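Local structure of rhodopsin (Todarodes pacificus, 2Z73) at residues R133-V136 and I137-M141; I17-P21 and H22-F26; L76-S79 and D80-S84. The protein is a visual photoreceptor that couples the light-driven isomerisation of bound 11-cis-retinal to G-protein activation and so to phospholipase C signalling. All coordinates share one frame; numbering follows the deposited sequence.

In the fold
Along the chain the order is interaction 2, interaction 3, interaction 1, each local to one continuous piece of backbone. Interaction 2 caps the short helix 21-24 in the extracellular N-terminal segment; interaction 3 lies on the transmembrane helix 70-87, its centre about 8 Å from the centre of the chain; interaction 1 ends helix 104-138 on the cytoplasmic side. Centres of interactions 1 and 2 are about 51 Å apart, on opposite sides of the chain's centre, while that of interaction 3 lies about 28 Å from the first and about 30 Å from the second. Together they sample the receptor from its extracellular cover, through the retinal-binding bundle, to its cytoplasmic, signalling side.

Interaction 1 of 3, residues R133-V136 and I137-M141; sequences RYNV and IGRPM. With BOG (octyl beta-D-glucopyranoside), chain C.
Y134 sends CG anti to its backbone nitrogen (chi1 163°), and R139, with CG beside its own nitrogen and a bend at chi3 (76°), folds back to meet it. The methylene CG of R139 comes over one face of the tyrosine ring, 3.9 Å from its centroid, a CH-pi contact. Beyond the bend, the guanidinium turns to N135: R139 NH1 donates to N135 OD1 at 2.8 Å in a fairly straight bond (160°), with the oxygen close to the guanidinium plane. This bond helps to hold the arginine's end in place.

The backbone beneath is a helix coming to its close. R133 O takes two amides, I137 N at 2.7 Å and G138 N at 3.2 Å, the latter a wider pi-type bond on a lone pair. R133 has other partners: its NH1 forms a salt bridge with E256 of helix 246-286, V136 CG1 lies against one guanidinium face, C4' of the detergent's octyl chain over the opposite one, and C2' comes within 3.4 Å of R133 NH2. R133 and Y134 belong to the D(E)RY motif of rhodopsin-family receptors, and the R133-E256 bridge is of the ionic-lock kind that ties the third helix to the sixth.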
ATOM      1  N   ARG A 133       4.014 -15.468  -2.022  1.00 50.45           N
ATOM      2  CA  ARG A 133       3.732 -15.839  -3.401  1.00 54.03           C
ATOM      3  C   ARG A 133       4.873 -16.685  -3.972  1.00 56.61           C
ATOM      4  O   ARG A 133       4.638 -17.680  -4.657  1.00 54.15           O
ATOM      5  CB  ARG A 133       3.520 -14.592  -4.253  1.00 52.55           C
ATOM      6  CG  ARG A 133       2.227 -13.835  -3.965  1.00 52.06           C
ATOM      7  CD  ARG A 133       0.988 -14.704  -4.144  1.00 51.29           C
ATOM      8  NE  ARG A 133       0.821 -15.636  -3.027  1.00 53.67           N
ATOM      9  CZ  ARG A 133      -0.038 -16.653  -3.002  1.00 53.11           C
ATOM     10  NH1 ARG A 133      -0.837 -16.900  -4.036  1.00 52.05           N
ATOM     11  NH2 ARG A 133      -0.092 -17.434  -1.938  1.00 50.46           N
ATOM     12  N   TYR A 134       6.107 -16.289  -3.678  1.00 58.76           N
ATOM     13  CA  TYR A 134       7.270 -17.024  -4.151  1.00 60.07           C
ATOM     14  C   TYR A 134       7.352 -18.427  -3.557  1.00 61.55           C
ATOM     15  O   TYR A 134       7.820 -19.348  -4.219  1.00 63.79           O
ATOM     16  CB  TYR A 134       8.556 -16.266  -3.814  1.00 60.61           C
ATOM     17  CG  TYR A 134       9.802 -17.123  -3.897  1.00 60.13           C
ATOM     18  CD1 TYR A 134      10.493 -17.504  -2.745  1.00 59.29           C
ATOM     19  CD2 TYR A 134      10.285 -17.559  -5.127  1.00 59.82           C
ATOM     20  CE1 TYR A 134      11.634 -18.296  -2.823  1.00 59.25           C
ATOM     21  CE2 TYR A 134      11.418 -18.349  -5.216  1.00 59.10           C
ATOM     22  CZ  TYR A 134      12.089 -18.714  -4.061  1.00 60.37           C
ATOM     23  OH  TYR A 134      13.213 -19.505  -4.156  1.00 64.66           O
ATOM     24  N   ASN A 135       6.914 -18.589  -2.311  1.00 62.32           N
ATOM     25  CA  ASN A 135       6.961 -19.901  -1.667  1.00 64.17           C
ATOM     26  C   ASN A 135       5.885 -20.857  -2.181  1.00 64.55           C
ATOM     27  O   ASN A 135       6.073 -22.073  -2.188  1.00 63.23           O
ATOM     28  CB  ASN A 135       6.819 -19.772  -0.150  1.00 66.54           C
ATOM     29  CG  ASN A 135       8.120 -19.411   0.530  1.00 69.26           C
ATOM     30  OD1 ASN A 135       9.147 -20.050   0.303  1.00 71.23           O
ATOM     31  ND2 ASN A 135       8.083 -18.388   1.381  1.00 71.89           N
ATOM     32  N   VAL A 136       4.755 -20.307  -2.602  1.00 64.85           N
ATOM     33  CA  VAL A 136       3.676 -21.143  -3.096  1.00 66.52           C
ATOM     34  C   VAL A 136       3.700 -21.293  -4.615  1.00 66.06           C
ATOM     35  O   VAL A 136       3.338 -22.346  -5.135  1.00 66.84           O
ATOM     36  CB  VAL A 136       2.285 -20.591  -2.651  1.00 67.55           C
ATOM     37  CG1 VAL A 136       2.110 -19.159  -3.112  1.00 69.38           C
ATOM     38  CG2 VAL A 136       1.171 -21.459  -3.219  1.00 65.37           C
ATOM     39  N   ILE A 137       4.138 -20.253  -5.320  1.00 65.22           N
ATOM     40  CA  ILE A 137       4.194 -20.280  -6.779  1.00 63.77           C
ATOM     41  C   ILE A 137       5.599 -20.161  -7.354  1.00 61.99           C
ATOM     42  O   ILE A 137       5.889 -20.737  -8.390  1.00 62.31           O
ATOM     43  CB  ILE A 137       3.351 -19.146  -7.403  1.00 64.26           C
ATOM     44  CG1 ILE A 137       1.874 -19.337  -7.067  1.00 65.35           C
ATOM     45  CG2 ILE A 137       3.536 -19.132  -8.912  1.00 65.82           C
ATOM     46  CD1 ILE A 137       1.271 -20.593  -7.672  1.00 66.09           C
ATOM     47  N   GLY A 138       6.463 -19.404  -6.691  1.00 61.88           N
ATOM     48  CA  GLY A 138       7.817 -19.218  -7.180  1.00 63.48           C
ATOM     49  C   GLY A 138       8.699 -20.449  -7.151  1.00 65.26           C
ATOM     50  O   GLY A 138       9.513 -20.656  -8.051  1.00 64.14           O
ATOM     51  N   ARG A 139       8.539 -21.268  -6.115  1.00 68.48           N
ATOM     52  CA  ARG A 139       9.327 -22.491  -5.956  1.00 72.28           C
ATOM     53  C   ARG A 139       8.674 -23.659  -6.701  1.00 74.13           C
ATOM     54  O   ARG A 139       7.550 -23.541  -7.185  1.00 75.69           O
ATOM     55  CB  ARG A 139       9.464 -22.821  -4.466  1.00 72.47           C
ATOM     56  CG  ARG A 139       9.822 -21.606  -3.627  1.00 72.66           C
ATOM     57  CD  ARG A 139       9.963 -21.908  -2.146  1.00 72.18           C
ATOM     58  NE  ARG A 139      11.213 -22.587  -1.839  1.00 74.17           N
ATOM     59  CZ  ARG A 139      11.815 -22.533  -0.656  1.00 77.15           C
ATOM     60  NH1 ARG A 139      11.279 -21.825   0.330  1.00 74.65           N
ATOM     61  NH2 ARG A 139      12.951 -23.190  -0.451  1.00 79.74           N
ATOM     62  N   PRO A 140       9.376 -24.800  -6.820  1.00 75.94           N
ATOM     63  CA  PRO A 140       8.775 -25.935  -7.528  1.00 77.39           C
ATOM     64  C   PRO A 140       7.633 -26.578  -6.728  1.00 78.76           C
ATOM     65  O   PRO A 140       7.655 -26.583  -5.496  1.00 78.52           O
ATOM     66  CB  PRO A 140       9.960 -26.874  -7.736  1.00 76.79           C
ATOM     67  CG  PRO A 140      10.810 -26.614  -6.537  1.00 75.35           C
ATOM     68  CD  PRO A 140      10.758 -25.107  -6.408  1.00 75.46           C
ATOM     69  N   MET A 141       6.645 -27.114  -7.439  1.00 80.00           N
ATOM     70  CA  MET A 141       5.484 -27.739  -6.807  1.00 80.41           C
ATOM     71  C   MET A 141       5.852 -28.769  -5.751  1.00 78.18           C
ATOM     72  O   MET A 141       5.101 -28.994  -4.804  1.00 77.99           O
ATOM     73  CB  MET A 141       4.596 -28.396  -7.864  1.00 83.99           C
ATOM     74  CG  MET A 141       4.057 -27.425  -8.909  1.00 88.98           C
ATOM     75  SD  MET A 141       2.977 -28.219 -10.122  1.00 96.33           S
ATOM     76  CE  MET A 141       1.350 -27.684  -9.544  1.00 92.94           C
TER
HETATM   77  C1  BOG C1005      -4.889 -19.186  -0.070  1.00100.97           C
HETATM   78  O1  BOG C1005      -3.995 -18.273  -0.545  1.00 93.99           O
HETATM   79  C2  BOG C1005      -5.780 -19.355  -1.273  1.00103.78           C
HETATM   80  O2  BOG C1005      -6.455 -18.103  -1.682  1.00105.33           O
HETATM   81  C3  BOG C1005      -6.730 -20.350  -0.779  1.00105.97           C
HETATM   82  O3  BOG C1005      -7.544 -20.526  -1.881  1.00105.83           O
HETATM   83  C4  BOG C1005      -5.960 -21.662  -0.341  1.00106.64           C
HETATM   84  O4  BOG C1005      -6.858 -22.619   0.128  1.00107.27           O
HETATM   85  C5  BOG C1005      -5.093 -21.440   0.825  1.00106.27           C
HETATM   86  O5  BOG C1005      -4.186 -20.463   0.329  1.00103.92           O
HETATM   87  C6  BOG C1005      -4.308 -22.749   1.258  1.00107.22           C
HETATM   88  O6  BOG C1005      -3.445 -22.440   2.479  1.00106.49           O
HETATM   89  C1' BOG C1005      -3.852 -17.461   0.586  1.00 83.53           C
HETATM   90  C2' BOG C1005      -2.668 -16.709   0.235  1.00 77.28           C
HETATM   91  C3' BOG C1005      -3.153 -15.304   0.345  1.00 71.90           C
HETATM   92  C4' BOG C1005      -2.452 -14.699  -0.733  1.00 67.89           C
HETATM   93  C5' BOG C1005      -2.604 -13.245  -0.483  1.00 61.85           C
HETATM   94  C6' BOG C1005      -2.525 -12.728  -1.812  1.00 59.91           C
HETATM   95  C7' BOG C1005      -2.751 -11.290  -1.575  1.00 60.11           C
HETATM   96  C8' BOG C1005      -3.311 -10.886  -2.825  1.00 54.52           C

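Interaction 2 of 3, residues I17-P21 and H22-F26; sequences IVVHP and HWREF
This is a local N-terminal capping contact, made where the extracellular segment of the chain turns from the extended residues V18 and V19 into the short helix 21-24. H20 occupies the N-cap position and its side chain does the capping: H22 N donates to H20 ND1 at 2.8 Å, nearly straight and lying in the plane of the imidazole, so ND1 acts as the acceptor. With CG anti to the backbone nitrogen (chi1 -171°), the ring of H20 swings forward beside the first turn, and ND1 comes within 3.3 Å of H22 CB as well. The main chain of H20 adds a second tie, W23 N to H20 O at 3.0 Å, and R24 N binds P21 O at 2.9 Å; both donors stand off the carbonyl planes, and helical bonding is weak over so short a run.

R24 reaches back to the residues before the helix. Its side chain and that of V19 run antiparallel alongside each other, with R24 CG 3.5 Å from V19 CG1. The bends at chi2 and chi3 then bring NH1 to V19 O, 2.8 Å away and almost end-on to the carbonyl, which sits at the guanidinium's edge. P21 lies alongside, its CG over one guanidinium face at 4.0 Å from R24 NH1. V19 CG1 also packs on W23 CB at 3.8 Å, while the W23 side chain reaches Y190, I191 and A297. H22 NE2 is bonded to V292 O. What results is a side-chain N-cap followed by proline in the first turn, a position where proline is well tolerated, here in the extracellular N-terminal segment of an opsin.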
ATOM      1  N   ILE A  17       4.099  26.544  13.276  1.00 50.93           N
ATOM      2  CA  ILE A  17       5.137  25.914  12.478  1.00 49.88           C
ATOM      3  C   ILE A  17       5.876  26.934  11.615  1.00 52.39           C
ATOM      4  O   ILE A  17       5.253  27.788  10.989  1.00 54.40           O
ATOM      5  CB  ILE A  17       4.473  24.839  11.581  1.00 51.05           C
ATOM      6  CG1 ILE A  17       3.669  23.878  12.472  1.00 46.38           C
ATOM      7  CG2 ILE A  17       5.525  24.111  10.725  1.00 50.93           C
ATOM      8  CD1 ILE A  17       2.681  23.009  11.743  1.00 42.68           C
ATOM      9  N   VAL A  18       7.205  26.850  11.584  1.00 49.62           N
ATOM     10  CA  VAL A  18       7.989  27.782  10.784  1.00 47.50           C
ATOM     11  C   VAL A  18       8.059  27.275   9.360  1.00 44.80           C
ATOM     12  O   VAL A  18       8.748  26.305   9.093  1.00 42.14           O
ATOM     13  CB  VAL A  18       9.445  27.930  11.302  1.00 50.56           C
ATOM     14  CG1 VAL A  18      10.239  28.849  10.377  1.00 46.63           C
ATOM     15  CG2 VAL A  18       9.448  28.485  12.722  1.00 48.77           C
ATOM     16  N   VAL A  19       7.346  27.939   8.456  1.00 44.08           N
ATOM     17  CA  VAL A  19       7.329  27.580   7.044  1.00 43.69           C
ATOM     18  C   VAL A  19       8.670  27.848   6.367  1.00 43.87           C
ATOM     19  O   VAL A  19       9.210  28.940   6.472  1.00 48.86           O
ATOM     20  CB  VAL A  19       6.270  28.391   6.298  1.00 44.56           C
ATOM     21  CG1 VAL A  19       6.433  28.209   4.792  1.00 41.99           C
ATOM     22  CG2 VAL A  19       4.880  27.978   6.768  1.00 43.85           C
ATOM     23  N   HIS A  20       9.206  26.858   5.669  1.00 45.30           N
ATOM     24  CA  HIS A  20      10.477  27.028   4.982  1.00 45.86           C
ATOM     25  C   HIS A  20      10.352  28.171   4.000  1.00 48.52           C
ATOM     26  O   HIS A  20       9.342  28.290   3.306  1.00 49.87           O
ATOM     27  CB  HIS A  20      10.863  25.770   4.216  1.00 45.38           C
ATOM     28  CG  HIS A  20      12.250  25.809   3.664  1.00 48.15           C
ATOM     29  ND1 HIS A  20      12.613  26.639   2.628  1.00 47.25           N
ATOM     30  CD2 HIS A  20      13.371  25.139   4.024  1.00 47.41           C
ATOM     31  CE1 HIS A  20      13.900  26.480   2.373  1.00 48.50           C
ATOM     32  NE2 HIS A  20      14.383  25.576   3.205  1.00 47.37           N
ATOM     33  N   PRO A  21      11.381  29.032   3.926  1.00 49.22           N
ATOM     34  CA  PRO A  21      11.424  30.192   3.034  1.00 48.14           C
ATOM     35  C   PRO A  21      10.969  29.863   1.618  1.00 49.44           C
ATOM     36  O   PRO A  21      10.306  30.665   0.962  1.00 51.32           O
ATOM     37  CB  PRO A  21      12.886  30.598   3.089  1.00 46.40           C
ATOM     38  CG  PRO A  21      13.256  30.267   4.486  1.00 45.90           C
ATOM     39  CD  PRO A  21      12.649  28.906   4.669  1.00 48.05           C
ATOM     40  N   HIS A  22      11.326  28.673   1.152  1.00 48.63           N
ATOM     41  CA  HIS A  22      10.962  28.260  -0.189  1.00 46.28           C
ATOM     42  C   HIS A  22       9.479  28.349  -0.497  1.00 46.06           C
ATOM     43  O   HIS A  22       9.098  28.782  -1.583  1.00 49.75           O
ATOM     44  CB  HIS A  22      11.422  26.840  -0.470  1.00 44.45           C
ATOM     45  CG  HIS A  22      10.885  26.303  -1.753  1.00 49.31           C
ATOM     46  ND1 HIS A  22      11.038  26.966  -2.950  1.00 49.65           N
ATOM     47  CD2 HIS A  22      10.148  25.200  -2.025  1.00 52.82           C
ATOM     48  CE1 HIS A  22      10.419  26.297  -3.905  1.00 51.11           C
ATOM     49  NE2 HIS A  22       9.870  25.221  -3.370  1.00 55.27           N
ATOM     50  N   TRP A  23       8.636  27.934   0.440  1.00 45.13           N
ATOM     51  CA  TRP A  23       7.192  27.976   0.205  1.00 45.22           C
ATOM     52  C   TRP A  23       6.634  29.378   0.409  1.00 44.52           C
ATOM     53  O   TRP A  23       5.513  29.682   0.019  1.00 43.05           O
ATOM     54  CB  TRP A  23       6.465  26.999   1.144  1.00 44.59           C
ATOM     55  CG  TRP A  23       6.919  25.565   1.032  1.00 45.31           C
ATOM     56  CD1 TRP A  23       7.534  24.829   1.999  1.00 44.07           C
ATOM     57  CD2 TRP A  23       6.795  24.701  -0.106  1.00 44.37           C
ATOM     58  NE1 TRP A  23       7.803  23.565   1.538  1.00 44.87           N
ATOM     59  CE2 TRP A  23       7.359  23.461   0.248  1.00 44.86           C
ATOM     60  CE3 TRP A  23       6.264  24.858  -1.390  1.00 47.80           C
ATOM     61  CZ2 TRP A  23       7.410  22.379  -0.634  1.00 45.45           C
ATOM     62  CZ3 TRP A  23       6.314  23.783  -2.274  1.00 48.72           C
ATOM     63  CH2 TRP A  23       6.884  22.556  -1.890  1.00 49.46           C
ATOM     64  N   ARG A  24       7.441  30.240   1.010  1.00 46.30           N
ATOM     65  CA  ARG A  24       7.035  31.604   1.312  1.00 46.17           C
ATOM     66  C   ARG A  24       7.113  32.585   0.161  1.00 47.68           C
ATOM     67  O   ARG A  24       6.475  33.630   0.198  1.00 48.87           O
ATOM     68  CB  ARG A  24       7.875  32.107   2.483  1.00 46.92           C
ATOM     69  CG  ARG A  24       7.621  31.307   3.741  1.00 49.08           C
ATOM     70  CD  ARG A  24       8.831  31.164   4.625  1.00 47.53           C
ATOM     71  NE  ARG A  24       9.308  32.430   5.168  1.00 46.77           N
ATOM     72  CZ  ARG A  24      10.024  32.532   6.288  1.00 48.36           C
ATOM     73  NH1 ARG A  24      10.339  31.445   6.991  1.00 37.97           N
ATOM     74  NH2 ARG A  24      10.445  33.725   6.697  1.00 48.58           N
ATOM     75  N   GLU A  25       7.883  32.265  -0.866  1.00 49.01           N
ATOM     76  CA  GLU A  25       8.015  33.189  -1.976  1.00 50.09           C
ATOM     77  C   GLU A  25       6.872  33.111  -2.983  1.00 49.48           C
ATOM     78  O   GLU A  25       6.762  33.949  -3.875  1.00 53.39           O
ATOM     79  CB  GLU A  25       9.346  32.950  -2.690  1.00 49.66           C
ATOM     80  CG  GLU A  25       9.319  31.800  -3.654  1.00 47.88           C
ATOM     81  CD  GLU A  25      10.694  31.436  -4.133  1.00 49.34           C
ATOM     82  OE1 GLU A  25      10.811  30.967  -5.285  1.00 53.18           O
ATOM     83  OE2 GLU A  25      11.657  31.607  -3.360  1.00 48.27           O
ATOM     84  N   PHE A  26       6.004  32.124  -2.838  1.00 48.05           N
ATOM     85  CA  PHE A  26       4.911  31.972  -3.782  1.00 48.02           C
ATOM     86  C   PHE A  26       3.656  32.717  -3.401  1.00 49.02           C
ATOM     87  O   PHE A  26       3.459  33.074  -2.243  1.00 48.05           O
ATOM     88  CB  PHE A  26       4.586  30.491  -3.968  1.00 44.32           C
ATOM     89  CG  PHE A  26       5.760  29.680  -4.423  1.00 46.38           C
ATOM     90  CD1 PHE A  26       6.167  29.694  -5.756  1.00 45.15           C
ATOM     91  CD2 PHE A  26       6.486  28.920  -3.511  1.00 44.88           C
ATOM     92  CE1 PHE A  26       7.276  28.963  -6.169  1.00 42.37           C
ATOM     93  CE2 PHE A  26       7.597  28.188  -3.924  1.00 46.98           C
ATOM     94  CZ  PHE A  26       7.992  28.211  -5.257  1.00 41.92           C
TER

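Interaction 3 of 3, residues L76-S79 and D80-S84; sequences LAFS and DFTFS. With PLM (palmitic acid), chain E.
D80 packs back on L76, one helical turn earlier. Its CB lies 3.6 Å from L76 O, the carbonyl that also accepts D80 N at 2.8 Å. With CG beside the backbone nitrogen (chi1 -64°), the carboxylate carbon stays near that carbonyl, 3.3 Å from L76 O. At the tip OD1 meets the methyl L76 CD2, also at 3.3 Å, and OD2 is hydrogen-bonded to S122 OG on helix 104-138, a hydroxyl that S79 OG shares. Replacing D80 by an alanine removes the carboxylate, which would probably leave S122 OG without this partner and open a gap beside L76 CD2.

Around the helix the next turn is gripped by T82, whose OG1 (2.8 Å) and N (3.0 Å) reach F78 O from opposite faces of the carbonyl plane. F78 and F81 both touch a bound palmitic acid: F78 CE1 is 3.6 Å from its CB, and its C9 lies over one face of the F81 ring, toward the rim. D80 is the aspartate of the LAxxD motif of the second transmembrane helix in this family. Its side chain touches N52 and N311, so helix 70-87 packs against helices 31-61, 104-138 and 311-318 at this level.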
ATOM      1  N   LEU A  76      -2.089  -4.814   5.728  1.00 42.58           N
ATOM      2  CA  LEU A  76      -2.051  -3.805   4.673  1.00 40.80           C
ATOM      3  C   LEU A  76      -3.272  -2.883   4.796  1.00 41.84           C
ATOM      4  O   LEU A  76      -3.160  -1.661   4.684  1.00 41.88           O
ATOM      5  CB  LEU A  76      -2.081  -4.485   3.305  1.00 41.84           C
ATOM      6  CG  LEU A  76      -1.287  -3.898   2.141  1.00 42.41           C
ATOM      7  CD1 LEU A  76      -1.822  -4.483   0.843  1.00 40.93           C
ATOM      8  CD2 LEU A  76      -1.396  -2.380   2.110  1.00 44.78           C
ATOM      9  N   ALA A  77      -4.440  -3.477   5.024  1.00 41.96           N
ATOM     10  CA  ALA A  77      -5.667  -2.710   5.153  1.00 41.12           C
ATOM     11  C   ALA A  77      -5.643  -1.812   6.386  1.00 42.02           C
ATOM     12  O   ALA A  77      -6.176  -0.704   6.351  1.00 43.48           O
ATOM     13  CB  ALA A  77      -6.862  -3.638   5.205  1.00 39.81           C
ATOM     14  N   PHE A  78      -5.043  -2.284   7.476  1.00 41.79           N
ATOM     15  CA  PHE A  78      -4.973  -1.477   8.696  1.00 43.93           C
ATOM     16  C   PHE A  78      -4.087  -0.279   8.373  1.00 45.62           C
ATOM     17  O   PHE A  78      -4.377   0.859   8.754  1.00 46.20           O
ATOM     18  CB  PHE A  78      -4.340  -2.269   9.846  1.00 45.88           C
ATOM     19  CG  PHE A  78      -4.235  -1.493  11.130  1.00 48.45           C
ATOM     20  CD1 PHE A  78      -5.159  -1.676  12.147  1.00 48.71           C
ATOM     21  CD2 PHE A  78      -3.239  -0.537  11.301  1.00 49.59           C
ATOM     22  CE1 PHE A  78      -5.098  -0.920  13.311  1.00 49.30           C
ATOM     23  CE2 PHE A  78      -3.172   0.227  12.467  1.00 49.24           C
ATOM     24  CZ  PHE A  78      -4.101   0.036  13.469  1.00 48.09           C
ATOM     25  N   SER A  79      -3.002  -0.565   7.666  1.00 44.01           N
ATOM     26  CA  SER A  79      -2.056   0.436   7.249  1.00 42.04           C
ATOM     27  C   SER A  79      -2.755   1.501   6.418  1.00 41.18           C
ATOM     28  O   SER A  79      -2.687   2.694   6.719  1.00 40.72           O
ATOM     29  CB  SER A  79      -0.954  -0.220   6.414  1.00 43.76           C
ATOM     30  OG  SER A  79       0.025   0.710   6.003  1.00 47.91           O
ATOM     31  N   ASP A  80      -3.436   1.070   5.369  1.00 43.10           N
ATOM     32  CA  ASP A  80      -4.137   1.992   4.486  1.00 45.32           C
ATOM     33  C   ASP A  80      -5.293   2.681   5.191  1.00 46.54           C
ATOM     34  O   ASP A  80      -5.624   3.843   4.895  1.00 46.31           O
ATOM     35  CB  ASP A  80      -4.610   1.248   3.246  1.00 48.92           C
ATOM     36  CG  ASP A  80      -3.457   0.731   2.419  1.00 52.23           C
ATOM     37  OD1 ASP A  80      -3.680  -0.120   1.527  1.00 54.88           O
ATOM     38  OD2 ASP A  80      -2.325   1.183   2.663  1.00 50.93           O
ATOM     39  N   PHE A  81      -5.909   1.982   6.133  1.00 45.63           N
ATOM     40  CA  PHE A  81      -7.003   2.575   6.877  1.00 44.66           C
ATOM     41  C   PHE A  81      -6.499   3.809   7.634  1.00 43.62           C
ATOM     42  O   PHE A  81      -7.027   4.904   7.466  1.00 44.03           O
ATOM     43  CB  PHE A  81      -7.577   1.588   7.897  1.00 44.63           C
ATOM     44  CG  PHE A  81      -8.670   2.184   8.740  1.00 44.94           C
ATOM     45  CD1 PHE A  81      -9.971   2.247   8.267  1.00 40.57           C
ATOM     46  CD2 PHE A  81      -8.382   2.751   9.978  1.00 42.89           C
ATOM     47  CE1 PHE A  81     -10.960   2.868   9.007  1.00 41.81           C
ATOM     48  CE2 PHE A  81      -9.368   3.376  10.730  1.00 40.53           C
ATOM     49  CZ  PHE A  81     -10.659   3.435  10.245  1.00 39.98           C
ATOM     50  N   THR A  82      -5.474   3.599   8.460  1.00 42.03           N
ATOM     51  CA  THR A  82      -4.883   4.650   9.278  1.00 42.13           C
ATOM     52  C   THR A  82      -4.339   5.803   8.442  1.00 41.65           C
ATOM     53  O   THR A  82      -4.407   6.957   8.850  1.00 43.07           O
ATOM     54  CB  THR A  82      -3.718   4.108  10.162  1.00 44.03           C
ATOM     55  OG1 THR A  82      -4.073   2.836  10.709  1.00 40.98           O
ATOM     56  CG2 THR A  82      -3.422   5.068  11.312  1.00 40.92           C
ATOM     57  N   PHE A  83      -3.776   5.489   7.281  1.00 41.44           N
ATOM     58  CA  PHE A  83      -3.239   6.537   6.415  1.00 41.19           C
ATOM     59  C   PHE A  83      -4.384   7.461   6.006  1.00 38.54           C
ATOM     60  O   PHE A  83      -4.327   8.676   6.177  1.00 39.02           O
ATOM     61  CB  PHE A  83      -2.635   5.925   5.154  1.00 43.61           C
ATOM     62  CG  PHE A  83      -1.832   6.891   4.342  1.00 40.78           C
ATOM     63  CD1 PHE A  83      -0.447   6.927   4.463  1.00 40.97           C
ATOM     64  CD2 PHE A  83      -2.458   7.779   3.472  1.00 39.35           C
ATOM     65  CE1 PHE A  83       0.309   7.831   3.733  1.00 40.32           C
ATOM     66  CE2 PHE A  83      -1.716   8.690   2.734  1.00 39.23           C
ATOM     67  CZ  PHE A  83      -0.329   8.719   2.861  1.00 41.65           C
ATOM     68  N   SER A  84      -5.429   6.857   5.458  1.00 39.85           N
ATOM     69  CA  SER A  84      -6.589   7.595   5.002  1.00 39.47           C
ATOM     70  C   SER A  84      -7.254   8.397   6.120  1.00 39.56           C
ATOM     71  O   SER A  84      -7.696   9.529   5.892  1.00 39.61           O
ATOM     72  CB  SER A  84      -7.599   6.627   4.375  1.00 38.86           C
ATOM     73  OG  SER A  84      -6.962   5.795   3.403  1.00 35.20           O
TER
HETATM   74  C1  PLM E1001     -12.617  -8.588  16.416  1.00 70.61           C
HETATM   75  O2  PLM E1001     -13.759  -8.414  16.820  1.00 68.14           O
HETATM   76  C2  PLM E1001     -12.251  -8.127  15.002  1.00 70.91           C
HETATM   77  C3  PLM E1001     -11.147  -7.062  14.966  1.00 70.14           C
HETATM   78  C4  PLM E1001     -11.635  -5.805  14.255  1.00 69.46           C
HETATM   79  C5  PLM E1001     -10.503  -4.864  13.957  1.00 68.77           C
HETATM   80  C6  PLM E1001     -11.037  -3.635  13.261  1.00 67.87           C
HETATM   81  C7  PLM E1001     -10.076  -2.478  13.422  1.00 67.50           C
HETATM   82  C8  PLM E1001     -10.586  -1.200  12.736  1.00 67.42           C
HETATM   83  C9  PLM E1001      -9.464  -0.186  12.504  1.00 67.60           C
HETATM   84  CA  PLM E1001      -9.342   0.815  13.629  1.00 67.48           C
HETATM   85  CB  PLM E1001      -7.925   1.344  13.716  1.00 66.79           C
HETATM   86  CC  PLM E1001      -7.857   2.617  14.537  1.00 65.53           C
HETATM   87  CD  PLM E1001      -6.434   3.131  14.619  1.00 62.41           C
HETATM   88  CE  PLM E1001      -6.392   4.615  14.347  1.00 63.97           C
HETATM   89  CF  PLM E1001      -5.875   5.411  15.533  1.00 63.33           C
HETATM   90  CG  PLM E1001      -5.841   6.905  15.231  1.00 63.51           C